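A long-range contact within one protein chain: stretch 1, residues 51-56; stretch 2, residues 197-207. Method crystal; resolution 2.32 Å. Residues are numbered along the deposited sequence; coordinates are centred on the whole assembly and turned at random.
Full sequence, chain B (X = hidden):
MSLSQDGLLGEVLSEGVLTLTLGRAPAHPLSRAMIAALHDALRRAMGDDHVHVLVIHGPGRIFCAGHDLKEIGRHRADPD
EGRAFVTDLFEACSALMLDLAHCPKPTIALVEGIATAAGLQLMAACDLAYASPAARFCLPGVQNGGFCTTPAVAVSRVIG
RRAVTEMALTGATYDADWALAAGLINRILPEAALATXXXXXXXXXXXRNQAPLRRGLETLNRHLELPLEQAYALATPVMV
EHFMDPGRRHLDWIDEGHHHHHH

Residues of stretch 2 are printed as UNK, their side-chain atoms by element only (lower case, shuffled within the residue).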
# COMPACT_ATOMS: atom_id res chain seq x y z
N VAL B 51 -21.06 24.28 5.82
CA VAL B 51 -20.69 22.88 5.98
C VAL B 51 -19.17 22.76 5.79
O VAL B 51 -18.66 22.99 4.70
CB VAL B 51 -21.41 21.98 4.95
CG1 VAL B 51 -20.92 20.52 5.05
CG2 VAL B 51 -22.92 22.06 5.16
N HIS B 52 -18.47 22.42 6.86
CA HIS B 52 -17.02 22.28 6.83
C HIS B 52 -16.58 20.81 6.76
O HIS B 52 -15.62 20.49 6.07
CB HIS B 52 -16.38 22.96 8.04
CG HIS B 52 -16.54 24.45 8.08
ND1 HIS B 52 -15.94 25.23 9.05
CD2 HIS B 52 -17.25 25.31 7.31
CE1 HIS B 52 -16.28 26.49 8.88
NE2 HIS B 52 -17.08 26.57 7.83
N VAL B 53 -17.26 19.95 7.51
CA VAL B 53 -16.95 18.51 7.56
C VAL B 53 -18.21 17.64 7.50
O VAL B 53 -19.28 18.04 7.98
CB VAL B 53 -16.11 18.12 8.82
CG1 VAL B 53 -14.70 18.59 8.70
CG2 VAL B 53 -16.68 18.73 10.05
N LEU B 54 -18.08 16.47 6.88
CA LEU B 54 -19.18 15.51 6.74
C LEU B 54 -18.99 14.27 7.59
O LEU B 54 -17.89 13.72 7.67
CB LEU B 54 -19.32 15.04 5.28
CG LEU B 54 -19.85 15.85 4.10
CD1 LEU B 54 -21.31 16.11 4.30
CD2 LEU B 54 -19.08 17.14 3.88
N VAL B 55 -20.07 13.85 8.26
CA VAL B 55 -20.09 12.63 9.07
C VAL B 55 -21.23 11.78 8.53
O VAL B 55 -22.34 12.26 8.36
CB VAL B 55 -20.30 12.89 10.60
CG1 VAL B 55 -20.44 11.55 11.35
CG2 VAL B 55 -19.11 13.66 11.19
N ILE B 56 -20.92 10.53 8.17
CA ILE B 56 -21.90 9.57 7.65
C ILE B 56 -22.09 8.50 8.72
O ILE B 56 -21.20 7.71 9.00
CB ILE B 56 -21.43 8.96 6.29
CG1 ILE B 56 -21.32 10.08 5.24
CG2 ILE B 56 -22.43 7.89 5.81
CD1 ILE B 56 -20.71 9.66 3.92
N UNK B 197 -15.83 10.86 20.25
CA UNK B 197 -14.56 10.83 19.52
C UNK B 197 -14.69 11.43 18.12
O UNK B 197 -13.88 12.28 17.74
c UNK B 197 -14.04 9.39 19.41
c UNK B 197 -12.68 9.29 18.79
n UNK B 197 -11.52 9.38 19.52
c UNK B 197 -12.30 9.10 17.50
c UNK B 197 -10.48 9.25 18.72
n UNK B 197 -10.93 9.08 17.48
N UNK B 198 -15.70 10.98 17.38
CA UNK B 198 -16.00 11.45 16.02
C UNK B 198 -16.44 12.91 16.04
O UNK B 198 -15.94 13.71 15.25
c UNK B 198 -17.07 10.55 15.35
c UNK B 198 -16.52 9.15 15.15
c UNK B 198 -17.53 11.12 14.00
N UNK B 199 -17.31 13.27 16.98
CA UNK B 199 -17.81 14.64 17.11
C UNK B 199 -16.72 15.67 17.44
O UNK B 199 -16.72 16.77 16.88
c UNK B 199 -18.93 14.69 18.15
N UNK B 200 -15.76 15.28 18.29
CA UNK B 200 -14.64 16.14 18.69
C UNK B 200 -13.61 16.26 17.58
O UNK B 200 -13.07 17.34 17.33
c UNK B 200 -14.84 15.64 21.19
o UNK B 200 -14.64 14.79 22.09
o UNK B 200 -15.73 16.50 21.28
c UNK B 200 -13.95 15.60 19.95
N UNK B 201 -13.36 15.13 16.90
CA UNK B 201 -12.40 15.04 15.80
C UNK B 201 -12.91 15.85 14.59
O UNK B 201 -12.15 16.59 13.97
c UNK B 201 -10.98 13.14 14.60
c UNK B 201 -10.34 11.91 15.22
c UNK B 201 -12.18 13.57 15.44
c UNK B 201 -11.44 12.84 13.19
N UNK B 202 -14.21 15.73 14.31
CA UNK B 202 -14.86 16.46 13.22
C UNK B 202 -14.97 17.95 13.57
O UNK B 202 -14.67 18.80 12.72
c UNK B 202 -16.25 15.87 12.93
N UNK B 203 -15.33 18.23 14.82
CA UNK B 203 -15.46 19.60 15.32
C UNK B 203 -14.16 20.41 15.27
O UNK B 203 -14.19 21.59 14.91
N UNK B 204 -13.05 19.74 15.59
CA UNK B 204 -11.71 20.34 15.56
C UNK B 204 -11.28 20.58 14.11
O UNK B 204 -10.67 21.60 13.80
c UNK B 204 -10.69 19.45 16.27
N UNK B 205 -11.67 19.65 13.22
CA UNK B 205 -11.39 19.75 11.79
C UNK B 205 -12.14 20.93 11.18
O UNK B 205 -11.59 21.66 10.35
c UNK B 205 -11.78 18.47 11.06
c UNK B 205 -10.69 17.50 10.62
c UNK B 205 -11.34 16.30 9.97
c UNK B 205 -9.73 18.18 9.64
N UNK B 206 -13.36 21.15 11.67
CA UNK B 206 -14.23 22.24 11.25
C UNK B 206 -13.75 23.61 11.76
O UNK B 206 -14.03 24.64 11.15
c UNK B 206 -15.66 21.99 11.72
N UNK B 207 -13.02 23.59 12.88
CA UNK B 207 -12.49 24.79 13.54
C UNK B 207 -11.18 25.37 12.99
O UNK B 207 -10.82 26.50 13.33
c UNK B 207 -12.36 24.51 15.04

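Position 197 carries one carbon and then a five-membered ring of three carbons and two nitrogens, out of reach of stretch 1; the ring is the imidazole of histidine. His197 takes chi1 of -175° (t).

Position 198 has three side-chain carbons, the first carrying the other two. The CA-to-CB bond points toward the strand, and one of the two branch carbons lies 4.0 Å from Val55 CG1. Three carbons in all, with the fork at CB, identify valine; isoleucine would have a fourth. The carbon in apolar contact with Val55 is Val198 CG1.

At position 199 a single carbon follows CA, pointing away from the strand and touching nothing on stretch 1, so the residue is alanine; Ala199 is exposed.

Position 200 shows two carbons, the second bearing two oxygens, all out of reach of stretch 1. That short carboxylate is aspartate, and Asp200 is also exposed.

Position 201 has four carbons forked at the second, and its side chain is out of reach of the other stretch. The pattern is that of leucine, and Leu201 has a chi2 of 134°, between wells.

Position 202 again has one carbon, directed toward the strand and 4.0 Å from Val55 CG2. It is alanine. The CB of Ala202 also lies 4.1 Å from Val53 CG2, so one methyl group meets both valines. Ala202 O is nearer still, 3.3 Å from Val53 CG2, and accepts the helical hydrogen bond from the N of position 206 at 2.9 Å.

Position 203 has no side-chain atoms and is therefore glycine. An ideal CB on Gly203 would point away from the strand and fall 2.9 Å from Ala199 O, with nothing of stretch 1 close to that site; the tight spot is thus within the helix.

Position 204 has one carbon, out of reach of the strand: alanine. Ala204 N donates to Asp200 O at 3.0 Å, continuing the helical pattern.

Position 205 has four carbons forked at the second; its CB lies 3.8 Å from Val53 CG1, and its CA-to-CB bond points sideways. This is leucine. Leu205 has a chi1 of -104°, between wells.

Position 206 has a single carbon, its CB, 3.8 Å from Val53 CG2 and 3.9 Å from His52 CB. This is alanine, and the backbone O of Ala206 receives a hydrogen bond from His52 ND1.

Position 207 also has one carbon, pointing away, exposed and without contact to stretch 1: alanine. Ala207 N makes weak hydrogen bonds to Gly203 O (3.1 Å) and Ala204 O (3.2 Å).

The contact joins a nearly antiparallel strand and helix, their axes 161° apart in direction and 8.7 Å apart at closest approach. Val53 and Val55 face the helix while Leu54 points away, as expected from strand alternation. The small side chains of Ala202 and Ala206 meet this valine surface, and Val198 extends it alongside Val55. At the other end, the bond from His52 ND1 to Ala206 O (2.9 Å, 167°) is nearly linear, with the acceptor at the ring edge near its plane, adding a directional polar link to an otherwise apolar interface that buries 294 Å², both sides summed.

Stretch 2 197-207: HVADLAGALAA
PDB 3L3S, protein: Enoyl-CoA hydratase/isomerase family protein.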